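Local coordinates for protein catalase (Bacillus pumilus, PDB 4QOL) that breaks down hydrogen peroxide to water and oxygen at a haem iron, and also shows peroxidase-like reactivity toward phenolic substrates, at residues A[9-14]-A[36-41]; A[98-103]-A[150-155]; A[427-432]-A[465-470]; A[436-441]-A[471-476]. All blocks are in the same frame, centred on the assembly; numbering follows the deposited sequence. Where two conformers were deposited one is given.

Interaction 1. Residues A[9-14]-A[36-41]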
# COMPACT_ATOMS: atom_id res chain seq x y z
N LEU A 9 -19.26 -20.90 12.01
CA LEU A 9 -18.83 -19.68 11.34
C LEU A 9 -18.43 -18.68 12.41
O LEU A 9 -19.14 -18.52 13.34
CB LEU A 9 -19.97 -19.16 10.44
CG LEU A 9 -19.55 -18.06 9.49
CD1 LEU A 9 -18.95 -18.67 8.24
CD2 LEU A 9 -20.75 -17.19 9.12
N THR A 10 -17.25 -18.07 12.29
CA THR A 10 -16.76 -17.13 13.28
C THR A 10 -16.38 -15.80 12.61
O THR A 10 -16.12 -15.74 11.42
CB THR A 10 -15.54 -17.68 14.01
OG1 THR A 10 -14.40 -17.66 13.14
CG2 THR A 10 -15.77 -19.05 14.53
N THR A 11 -16.23 -14.79 13.42
CA THR A 11 -15.48 -13.60 13.00
C THR A 11 -13.97 -13.92 12.99
O THR A 11 -13.54 -14.98 13.49
CB THR A 11 -15.71 -12.45 13.98
OG1 THR A 11 -15.11 -12.71 15.26
CG2 THR A 11 -17.22 -12.11 14.14
N ASN A 12 -13.14 -12.98 12.54
CA ASN A 12 -11.70 -13.10 12.64
C ASN A 12 -11.13 -13.04 14.05
O ASN A 12 -9.96 -13.39 14.24
CB ASN A 12 -10.99 -12.12 11.71
CG ASN A 12 -11.32 -12.34 10.27
OD1 ASN A 12 -11.58 -13.48 9.83
ND2 ASN A 12 -11.34 -11.26 9.48
N GLN A 13 -11.96 -12.58 15.01
CA GLN A 13 -11.63 -12.59 16.41
C GLN A 13 -11.91 -13.96 17.03
O GLN A 13 -11.64 -14.17 18.21
CB GLN A 13 -12.40 -11.54 17.17
CG GLN A 13 -12.27 -10.09 16.66
CD GLN A 13 -10.96 -9.46 17.02
OE1 GLN A 13 -10.16 -10.00 17.82
NE2 GLN A 13 -10.67 -8.34 16.37
N GLY A 14 -12.47 -14.88 16.25
CA GLY A 14 -12.84 -16.21 16.81
C GLY A 14 -14.16 -16.29 17.56
O GLY A 14 -14.41 -17.25 18.25
N ASP A 36 -22.27 -3.33 14.15
CA ASP A 36 -22.46 -4.65 13.54
C ASP A 36 -21.09 -5.08 13.09
O ASP A 36 -20.72 -4.92 11.91
CB ASP A 36 -23.42 -4.57 12.34
CG ASP A 36 -23.81 -5.95 11.78
OD1 ASP A 36 -23.13 -6.93 12.11
OD2 ASP A 36 -24.86 -6.02 11.10
N TYR A 37 -20.29 -5.56 14.03
CA TYR A 37 -18.91 -5.85 13.73
C TYR A 37 -18.80 -6.92 12.63
O TYR A 37 -17.92 -6.84 11.77
CB TYR A 37 -18.18 -6.35 14.99
CG TYR A 37 -16.74 -6.77 14.72
CD1 TYR A 37 -15.73 -5.81 14.68
CD2 TYR A 37 -16.38 -8.12 14.46
CE1 TYR A 37 -14.41 -6.17 14.45
CE2 TYR A 37 -15.07 -8.46 14.20
CZ TYR A 37 -14.07 -7.49 14.21
OH TYR A 37 -12.77 -7.82 13.90
N HIS A 38 -19.64 -7.95 12.70
CA HIS A 38 -19.59 -8.98 11.68
C HIS A 38 -19.81 -8.44 10.27
O HIS A 38 -19.08 -8.78 9.34
CB HIS A 38 -20.62 -10.10 11.98
CG HIS A 38 -20.69 -11.19 10.93
ND1 HIS A 38 -19.58 -11.79 10.38
CD2 HIS A 38 -21.74 -11.83 10.39
CE1 HIS A 38 -19.94 -12.74 9.53
NE2 HIS A 38 -21.24 -12.74 9.47
N LEU A 39 -20.82 -7.61 10.09
CA LEU A 39 -21.11 -7.00 8.79
C LEU A 39 -19.88 -6.20 8.31
O LEU A 39 -19.42 -6.38 7.17
CB LEU A 39 -22.32 -6.05 8.81
CG LEU A 39 -22.67 -5.23 7.57
CD1 LEU A 39 -23.20 -6.17 6.46
CD2 LEU A 39 -23.73 -4.13 7.79
N ILE A 40 -19.38 -5.33 9.18
CA ILE A 40 -18.34 -4.43 8.75
C ILE A 40 -17.05 -5.24 8.50
O ILE A 40 -16.33 -5.01 7.48
CB ILE A 40 -18.12 -3.28 9.74
CG1 ILE A 40 -19.37 -2.43 9.88
CG2 ILE A 40 -16.94 -2.43 9.31
CD1 ILE A 40 -19.86 -1.87 8.58
N GLU A 41 -16.73 -6.24 9.34
CA GLU A 41 -15.48 -6.98 9.14
C GLU A 41 -15.54 -7.75 7.81
O GLU A 41 -14.55 -7.83 7.07
CB GLU A 41 -15.24 -7.96 10.30
CG GLU A 41 -13.93 -8.78 10.24
CD GLU A 41 -13.87 -9.91 11.29
OE1 GLU A 41 -14.45 -10.96 11.04
OE2 GLU A 41 -13.06 -9.79 12.20

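Interaction 2. Residues A[98-103]-A[150-155]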
# COMPACT_ATOMS: atom_id res chain seq x y z
N VAL A 98 0.69 -12.93 -22.30
CA VAL A 98 1.55 -11.79 -22.02
C VAL A 98 0.86 -10.45 -21.82
O VAL A 98 1.04 -9.81 -20.78
CB VAL A 98 2.68 -11.61 -23.07
CG1 VAL A 98 3.54 -10.37 -22.69
CG2 VAL A 98 3.49 -12.87 -23.16
N ILE A 99 0.09 -10.01 -22.80
CA ILE A 99 -0.26 -8.60 -22.92
C ILE A 99 -1.56 -8.26 -22.18
O ILE A 99 -1.63 -7.26 -21.51
CB ILE A 99 -0.30 -8.17 -24.37
CG1 ILE A 99 1.15 -8.12 -24.91
CG2 ILE A 99 -1.02 -6.83 -24.58
CD1 ILE A 99 2.10 -7.10 -24.26
N HIS A 100 -2.58 -9.06 -22.34
CA HIS A 100 -3.91 -8.59 -21.90
C HIS A 100 -4.11 -8.94 -20.42
O HIS A 100 -3.34 -9.68 -19.84
CB HIS A 100 -5.04 -9.10 -22.79
CG HIS A 100 -5.06 -8.46 -24.14
ND1 HIS A 100 -5.77 -7.32 -24.44
CD2 HIS A 100 -4.34 -8.76 -25.25
CE1 HIS A 100 -5.58 -7.02 -25.71
NE2 HIS A 100 -4.71 -7.86 -26.22
N PRO A 101 -5.12 -8.32 -19.74
CA PRO A 101 -5.26 -8.47 -18.29
C PRO A 101 -5.74 -9.85 -17.84
O PRO A 101 -5.99 -10.75 -18.66
CB PRO A 101 -6.32 -7.39 -17.92
CG PRO A 101 -6.24 -6.39 -19.00
CD PRO A 101 -5.94 -7.18 -20.22
N LYS A 102 -5.91 -10.01 -16.53
CA LYS A 102 -6.62 -11.15 -15.95
C LYS A 102 -7.99 -11.23 -16.60
O LYS A 102 -8.61 -10.24 -16.92
CB LYS A 102 -6.78 -10.95 -14.43
CG LYS A 102 -5.51 -11.25 -13.62
CD LYS A 102 -5.81 -11.00 -12.14
CE LYS A 102 -6.83 -11.97 -11.59
NZ LYS A 102 -6.28 -13.36 -11.52
N GLY A 103 -8.48 -12.43 -16.84
CA GLY A 103 -9.77 -12.53 -17.41
C GLY A 103 -9.71 -12.54 -18.93
O GLY A 103 -10.69 -12.90 -19.50
N LEU A 150 2.36 -2.59 -27.35
CA LEU A 150 1.59 -3.84 -27.53
C LEU A 150 0.31 -3.83 -26.75
O LEU A 150 -0.72 -4.39 -27.16
CB LEU A 150 2.39 -5.04 -27.10
CG LEU A 150 3.49 -5.44 -28.11
CD1 LEU A 150 4.60 -6.27 -27.38
CD2 LEU A 150 2.93 -6.25 -29.25
N LYS A 151 0.35 -3.18 -25.60
CA LYS A 151 -0.77 -3.08 -24.71
C LYS A 151 -1.88 -2.29 -25.34
O LYS A 151 -1.68 -1.40 -26.20
CB LYS A 151 -0.40 -2.39 -23.38
CG LYS A 151 0.43 -3.25 -22.37
CD LYS A 151 -0.42 -4.07 -21.48
CE LYS A 151 0.34 -5.00 -20.56
NZ LYS A 151 -0.60 -5.62 -19.55
N PRO A 152 -3.11 -2.53 -24.87
CA PRO A 152 -4.21 -1.67 -25.26
C PRO A 152 -3.84 -0.17 -25.25
O PRO A 152 -3.19 0.30 -24.33
CB PRO A 152 -5.31 -2.03 -24.24
CG PRO A 152 -5.08 -3.53 -24.06
CD PRO A 152 -3.55 -3.63 -24.02
N ASP A 153 -4.29 0.54 -26.30
CA ASP A 153 -4.11 1.98 -26.43
C ASP A 153 -4.54 2.65 -25.13
O ASP A 153 -5.60 2.28 -24.55
CB ASP A 153 -4.85 2.45 -27.68
CG ASP A 153 -4.85 3.93 -27.91
OD1 ASP A 153 -5.36 4.67 -27.07
OD2 ASP A 153 -4.49 4.40 -29.03
N PRO A 154 -3.74 3.62 -24.64
CA PRO A 154 -4.03 4.22 -23.35
C PRO A 154 -5.30 5.09 -23.36
O PRO A 154 -5.75 5.51 -22.31
CB PRO A 154 -2.78 5.05 -23.06
CG PRO A 154 -2.23 5.39 -24.42
CD PRO A 154 -2.47 4.12 -25.19
N VAL A 155 -5.82 5.42 -24.56
CA VAL A 155 -7.07 6.18 -24.64
C VAL A 155 -8.26 5.25 -24.79
O VAL A 155 -9.27 5.43 -24.06
CB VAL A 155 -7.03 7.18 -25.82
CG1 VAL A 155 -8.28 8.06 -25.82
CG2 VAL A 155 -5.76 8.04 -25.76
O HOH W 1 -0.66 -8.84 -18.81

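Interaction 3. Residues A[427-432]-A[465-470]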
# COMPACT_ATOMS: atom_id res chain seq x y z
N GLU A 427 16.57 -17.29 -42.06
CA GLU A 427 16.76 -18.72 -41.87
C GLU A 427 15.55 -19.40 -41.33
O GLU A 427 15.17 -20.48 -41.79
CB GLU A 427 18.01 -18.98 -40.96
CG GLU A 427 19.31 -18.49 -41.57
CD GLU A 427 20.50 -18.52 -40.63
OE1 GLU A 427 21.65 -18.61 -41.16
OE2 GLU A 427 20.38 -18.36 -39.37
N LYS A 428 14.84 -18.71 -40.41
CA LYS A 428 13.59 -19.25 -39.88
C LYS A 428 12.55 -19.32 -40.95
O LYS A 428 11.91 -20.38 -41.12
CB LYS A 428 13.09 -18.42 -38.68
CG LYS A 428 11.86 -19.01 -38.01
CD LYS A 428 12.07 -20.38 -37.42
CE LYS A 428 10.76 -20.88 -36.78
NZ LYS A 428 10.92 -22.25 -36.27
N TYR A 429 12.40 -18.25 -41.71
CA TYR A 429 11.43 -18.23 -42.82
C TYR A 429 11.64 -19.42 -43.75
O TYR A 429 10.74 -20.18 -44.09
CB TYR A 429 11.57 -16.93 -43.65
CG TYR A 429 10.65 -16.92 -44.87
CD1 TYR A 429 9.29 -16.70 -44.72
CD2 TYR A 429 11.13 -17.13 -46.15
CE1 TYR A 429 8.39 -16.69 -45.80
CE2 TYR A 429 10.26 -17.12 -47.24
CZ TYR A 429 8.91 -16.89 -47.06
OH TYR A 429 8.02 -16.84 -48.19
N ARG A 430 12.89 -19.60 -44.15
CA ARG A 430 13.19 -20.66 -45.11
C ARG A 430 13.01 -22.04 -44.54
O ARG A 430 12.82 -22.98 -45.31
CB ARG A 430 14.57 -20.49 -45.68
CG ARG A 430 14.67 -19.30 -46.59
CD ARG A 430 16.05 -19.21 -47.25
NE ARG A 430 17.11 -18.88 -46.29
CZ ARG A 430 17.51 -17.65 -45.96
NH1 ARG A 430 16.92 -16.54 -46.42
NH2 ARG A 430 18.54 -17.53 -45.16
N SER A 431 13.06 -22.19 -43.22
CA SER A 431 12.84 -23.49 -42.55
C SER A 431 11.37 -23.90 -42.47
O SER A 431 11.06 -25.07 -42.19
CB SER A 431 13.49 -23.48 -41.16
OG SER A 431 12.66 -22.81 -40.19
N TYR A 432 10.46 -22.96 -42.75
CA TYR A 432 9.06 -23.26 -42.73
C TYR A 432 8.70 -24.11 -43.97
O TYR A 432 9.18 -23.85 -45.05
CB TYR A 432 8.20 -21.96 -42.75
CG TYR A 432 8.09 -21.21 -41.40
CD1 TYR A 432 7.93 -21.90 -40.21
CD2 TYR A 432 8.26 -19.84 -41.35
CE1 TYR A 432 7.88 -21.22 -38.99
CE2 TYR A 432 8.22 -19.13 -40.13
CZ TYR A 432 8.04 -19.83 -38.95
OH TYR A 432 7.99 -19.14 -37.73
N ARG A 465 14.49 -7.87 -46.14
CA ARG A 465 15.90 -8.01 -45.79
C ARG A 465 16.17 -9.34 -45.17
O ARG A 465 17.30 -9.87 -45.30
CB ARG A 465 16.34 -6.92 -44.83
CG ARG A 465 16.36 -5.56 -45.46
CD ARG A 465 16.83 -4.49 -44.48
NE ARG A 465 16.48 -3.20 -45.05
CZ ARG A 465 15.47 -2.36 -44.75
NH1 ARG A 465 14.62 -2.51 -43.70
NH2 ARG A 465 15.37 -1.26 -45.52
N ALA A 466 15.23 -9.87 -44.41
CA ALA A 466 15.33 -11.25 -43.89
C ALA A 466 15.39 -12.24 -45.07
O ALA A 466 16.30 -13.06 -45.16
CB ALA A 466 14.14 -11.57 -42.98
N ASP A 467 14.45 -12.14 -45.97
CA ASP A 467 14.40 -13.03 -47.14
C ASP A 467 13.53 -12.39 -48.24
O ASP A 467 12.42 -11.94 -47.98
CB ASP A 467 13.90 -14.43 -46.71
CG ASP A 467 13.74 -15.41 -47.87
OD1 ASP A 467 12.79 -15.24 -48.68
OD2 ASP A 467 14.57 -16.33 -47.99
N GLU A 468 14.07 -12.29 -49.47
CA GLU A 468 13.35 -11.54 -50.53
C GLU A 468 12.01 -12.14 -50.87
O GLU A 468 11.11 -11.39 -51.19
CB GLU A 468 14.12 -11.43 -51.87
CG GLU A 468 14.76 -12.69 -52.45
CD GLU A 468 15.46 -12.42 -53.80
OE1 GLU A 468 15.12 -11.42 -54.49
OE2 GLU A 468 16.36 -13.21 -54.19
N ASP A 469 11.88 -13.48 -50.81
CA ASP A 469 10.60 -14.15 -51.06
C ASP A 469 9.56 -13.82 -49.95
O ASP A 469 8.42 -13.47 -50.25
CB ASP A 469 10.79 -15.68 -51.15
CG ASP A 469 9.49 -16.43 -51.48
OD1 ASP A 469 8.93 -16.24 -52.62
OD2 ASP A 469 9.02 -17.28 -50.66
N TYR A 470 10.01 -13.89 -48.69
CA TYR A 470 9.22 -13.48 -47.53
C TYR A 470 8.66 -12.08 -47.77
O TYR A 470 7.45 -11.87 -47.72
CB TYR A 470 10.19 -13.55 -46.34
CG TYR A 470 9.64 -13.31 -44.91
CD1 TYR A 470 8.29 -13.13 -44.64
CD2 TYR A 470 10.53 -13.35 -43.83
CE1 TYR A 470 7.85 -12.93 -43.37
CE2 TYR A 470 10.08 -13.17 -42.54
CZ TYR A 470 8.74 -12.96 -42.31
OH TYR A 470 8.30 -12.83 -40.99
O HOH W 2 18.95 -14.94 -44.01
O HOH W 3 18.05 -14.02 -47.11

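Interaction 4. Residues A[436-441]-A[471-476]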
# COMPACT_ATOMS: atom_id res chain seq x y z
N GLU A 436 3.30 -23.63 -43.76
CA GLU A 436 3.67 -22.73 -42.66
C GLU A 436 3.99 -21.32 -43.18
O GLU A 436 3.62 -20.32 -42.55
CB GLU A 436 4.83 -23.29 -41.90
CG GLU A 436 4.51 -24.52 -41.08
CD GLU A 436 5.76 -25.08 -40.42
OE1 GLU A 436 6.79 -25.25 -41.08
OE2 GLU A 436 5.75 -25.28 -39.19
N LYS A 437 4.68 -21.22 -44.30
CA LYS A 437 4.95 -19.91 -44.88
C LYS A 437 3.62 -19.26 -45.25
O LYS A 437 3.45 -18.05 -45.07
CB LYS A 437 5.76 -20.01 -46.13
CG LYS A 437 7.20 -20.38 -45.96
CD LYS A 437 7.85 -20.29 -47.34
CE LYS A 437 9.32 -20.62 -47.29
NZ LYS A 437 9.57 -22.06 -47.12
N GLN A 438 2.72 -20.03 -45.81
CA GLN A 438 1.42 -19.44 -46.20
C GLN A 438 0.68 -18.91 -44.97
O GLN A 438 0.08 -17.84 -45.01
CB GLN A 438 0.55 -20.44 -46.99
CG GLN A 438 1.03 -20.57 -48.45
CD GLN A 438 0.15 -21.48 -49.32
OE1 GLN A 438 -1.04 -21.64 -49.07
NE2 GLN A 438 0.74 -22.06 -50.37
N ALA A 439 0.76 -19.64 -43.88
CA ALA A 439 0.06 -19.24 -42.65
C ALA A 439 0.72 -17.93 -42.09
O ALA A 439 0.05 -17.01 -41.64
CB ALA A 439 0.10 -20.38 -41.65
N LEU A 440 2.04 -17.89 -42.10
CA LEU A 440 2.80 -16.71 -41.65
C LEU A 440 2.34 -15.49 -42.44
O LEU A 440 2.07 -14.43 -41.88
CB LEU A 440 4.29 -16.91 -41.90
CG LEU A 440 5.25 -15.75 -41.66
CD1 LEU A 440 5.24 -15.20 -40.22
CD2 LEU A 440 6.65 -16.16 -41.99
N ILE A 441 2.31 -15.63 -43.77
CA ILE A 441 1.97 -14.47 -44.62
C ILE A 441 0.51 -14.06 -44.37
O ILE A 441 0.20 -12.88 -44.28
CB ILE A 441 2.19 -14.79 -46.12
CG1 ILE A 441 3.68 -15.04 -46.41
CG2 ILE A 441 1.64 -13.68 -47.00
CD1 ILE A 441 4.57 -13.84 -46.10
N GLY A 471 9.54 -11.11 -47.98
CA GLY A 471 9.09 -9.71 -48.15
C GLY A 471 8.21 -9.47 -49.35
O GLY A 471 7.20 -8.77 -49.26
N GLN A 472 8.59 -10.08 -50.49
CA GLN A 472 7.76 -9.93 -51.72
C GLN A 472 6.36 -10.54 -51.59
O GLN A 472 5.39 -9.92 -52.04
CB GLN A 472 8.52 -10.52 -52.93
CG GLN A 472 7.80 -10.22 -54.24
CD GLN A 472 7.81 -8.73 -54.56
OE1 GLN A 472 8.88 -8.15 -54.80
NE2 GLN A 472 6.63 -8.11 -54.61
N ARG A 473 6.26 -11.73 -51.01
CA ARG A 473 5.00 -12.39 -50.74
C ARG A 473 4.12 -11.54 -49.86
O ARG A 473 2.91 -11.43 -50.08
CB ARG A 473 5.19 -13.79 -50.11
CG ARG A 473 5.63 -14.82 -51.13
CD ARG A 473 5.98 -16.18 -50.56
NE ARG A 473 4.82 -16.93 -50.14
CZ ARG A 473 4.80 -18.26 -50.00
NH1 ARG A 473 5.86 -19.00 -50.23
NH2 ARG A 473 3.69 -18.84 -49.58
N LEU A 474 4.73 -10.91 -48.85
CA LEU A 474 3.91 -10.08 -47.94
C LEU A 474 3.43 -8.82 -48.62
O LEU A 474 2.25 -8.43 -48.48
CB LEU A 474 4.78 -9.75 -46.68
CG LEU A 474 4.17 -9.45 -45.35
CD1 LEU A 474 4.93 -8.31 -44.62
CD2 LEU A 474 2.67 -9.43 -45.20
N ALA A 475 4.33 -8.20 -49.40
CA ALA A 475 3.95 -7.00 -50.19
C ALA A 475 2.79 -7.34 -51.09
O ALA A 475 1.84 -6.55 -51.21
CB ALA A 475 5.14 -6.45 -50.97
N ASP A 476 2.88 -8.49 -51.74
CA ASP A 476 1.87 -8.91 -52.70
C ASP A 476 0.54 -9.07 -52.00
O ASP A 476 -0.50 -8.59 -52.47
CB ASP A 476 2.28 -10.25 -53.34
CG ASP A 476 3.47 -10.11 -54.33
OD1 ASP A 476 3.91 -8.98 -54.66
OD2 ASP A 476 3.91 -11.16 -54.83

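Interaction 1. Residues A[9-14]-A[36-41]
The N-terminal arm of the catalase fold provides this contact: residues 9-14, ending in a type I turn from Thr11 to Gly14, lie against the first turn of helix 37-46. Glu41 carries much of it. With CG anti to the backbone N (chi1 -178°) and the chain extended beyond, its carboxylate reaches the backbone of the turn, where Glu41 OE1 accepts from Asn12 N at 2.8 Å through the syn lone pair in a nearly straight bond (165° at the hydrogen). The Asn12 amide stacks on the same carboxylate, the planes 26° apart and ND2 3.4 Å from Glu41 CD. Gln368 of the second subunit joins the two groups, accepting from Asn12 ND2 and donating to Glu41 OE1. On the other oxygen, Glu41 OE2, Tyr37 OH donates from above the carboxylate plane at 2.6 Å. Tyr37 OH also accepts from Gln13 NE2 at 3.3 Å, close to the plane of that amide, so the hydroxyl's rotation is probably fixed. So many donors suggest that Glu41 is ionised. Around the Tyr37 ring, Glu41 CB sits over one face, while Thr11 CB comes to the edge, 4.0 Å from CE2. Thr11 OG1 occupies the crowded position between backbone N and carbonyl carbon, from which it accepts from Gln13 N at 3.2 Å, an ST turn. Asp36 caps the helix through Leu39 N and also forms a salt bridge with Arg413 of the third subunit. Such an arm, clamped between subunits, is typical of the tetrameric haem catalases.

Interaction 2. Residues A[98-103]-A[150-155]
A buried seam between two loops of the haem-containing catalase domain holds this contact, with the Lys151 side chain about 9 Å from a bound haem. Ile99 is its apolar centre. From the branch anti to the carbonyl carbon, Ile99 CD1 reaches Leu150 CB at 3.5 Å, the two side chains crossing at about a right angle. The other branch, Ile99 CG2, is 4.1 Å from Pro152 CD and also lies over one face of the His100 ring, near the rim. Pro152 CG touches that ring obliquely, and Phe240 of the third subunit meets it edge-to-face. The polar link comes from Lys151: a bend at chi2 (-87°) folds the chain back so that NZ donates to Ile99 O at 2.8 Å, in the carbonyl plane with a C=O to donor angle of 150°. Lys151 NZ also donates to Val55 O and, weakly, to a water 3.3 Å away. That water lies 2.8 Å from Val98 O and 3.0 Å from His100 O, so the ammonium and the water together serve three successive carbonyls. An alanine in place of Lys151 would remove the donor shared by the Ile99 and Val55 carbonyls and would probably loosen the two loops against each other. Arg50 of the third subunit brings a second positive charge close to NZ, which might lower the pKa of the lysine. Residues 98-103 follow strand 88-96, Asp110 accepting from the amides of Val98 and Ile99; residues 150-155 leave helix 143-150, whose Leu150 packs on Tyr164 and Met168 of helix 161-169.

Interaction 3. Residues A[427-432]-A[465-470]
Two tyrosine rings lie parallel, their planes 1° apart, but slid so far that they barely overlap: the centroids are 4.5 Å apart, and Tyr470 CB, not its ring, sits over the centre of the Tyr429 face at 3.4 Å, a CH-pi contact. In return, Tyr429 CD1 lies over a face of Tyr470, near the rim. Lys437 makes a cation-pi contact on the opposite face of Tyr429. With chi2 at 5°, Tyr470 CA lies nearly in its own ring plane, so CA, CB and ring form one flat layer along Tyr429, Tyr470 CA 3.5 Å from Tyr429 CZ. At the edge of Tyr429, OH donates to Asp469 OD2 at 2.7 Å. The Arg430 guanidinium has Glu427 N over one face and, at its edge, Asp467 OD2, a salt bridge to NH1 of 2.8 Å. Asp467 divides its oxygens: OD1 caps the following helix, accepting from Tyr470 N at 3.1 Å and weakly from Asp469 N. A serine in place of Tyr429 would remove the ring over Tyr470 and the hydroxyl that meets Asp469, and would probably loosen helix 423-431 here. Helix 423-431 packs over the junction of helices 453-466 and 468-478, with Leu440 of helix 434-448 against both tyrosines.

Interaction 4. Residues A[436-441]-A[471-476]
Arg473 and Ile441 make the first shell where helices 434-448 and 468-478 of the helical C-terminal domain cross. Over these short segments the axes come within 10.5 Å at a crossing angle of -49°. Ile441 points its CD1 into the crossing, 4.1 Å from Leu474 CB and equally far from Arg473 CB, while its other branch, CG2, lies 4.0 Å from Arg473 O. Arg473 then reaches along helix 434-448. Its chain bends at chi3 (73°), laying the guanidinium beside Lys437 and Gln438. Gln438 CG comes to the edge of the guanidinium, in its plane and 3.4 Å from Arg473 NH2; Lys437 CB is over one face, and Lys437 CD is 3.7 Å from NH1. These are contacts of aliphatic carbon with a flat cation, and no hydrogen bond joins the two segments. The like charges stay apart, Lys437 NZ being 5.7 Å from Arg473 NH1, because the lysine turns away at chi4 (75°) to the carbonyl of Tyr432 and the ring of Tyr429. In the second shell, Glu434 probably positions the polar ends: its OE1 forms a salt bridge with Arg473 NH2 and accepts from Gln438 NE2, while Asp469 adds a long, weak ion pair to Arg473 NH1. Beneath, Leu474 packs on Leu444 of helix 434-448 and on Ile460 and Phe463 of helix 453-466, and Ile441 also touches Tyr470. Within helix 468-478, Gln472 NE2 donates to Asp476 OD1, one turn further on, at 2.9 Å, meeting that oxygen from above the carboxylate plane.

Interactions 3 and 4 form one unit: their centres are 10 Å apart and their segments alternate along the chain, and helix 468-478 is held by helix 423-431 in one and by helix 434-448 in the other. Tyr429 OH lies 3.2 Å from Arg473 CD. Interaction 2 stands apart, its nearest atoms about 14 Å from either, and its Lys151 side chain is about 9 Å from a bound haem. Interaction 1, across the chain's centre from interactions 3 and 4, is about 51 Å from interaction 3 by nearest atoms and meets three neighbouring subunits; its His38 side chain is about 13 Å from a bound haem. Interactions 1 and 2 both touch the third subunit.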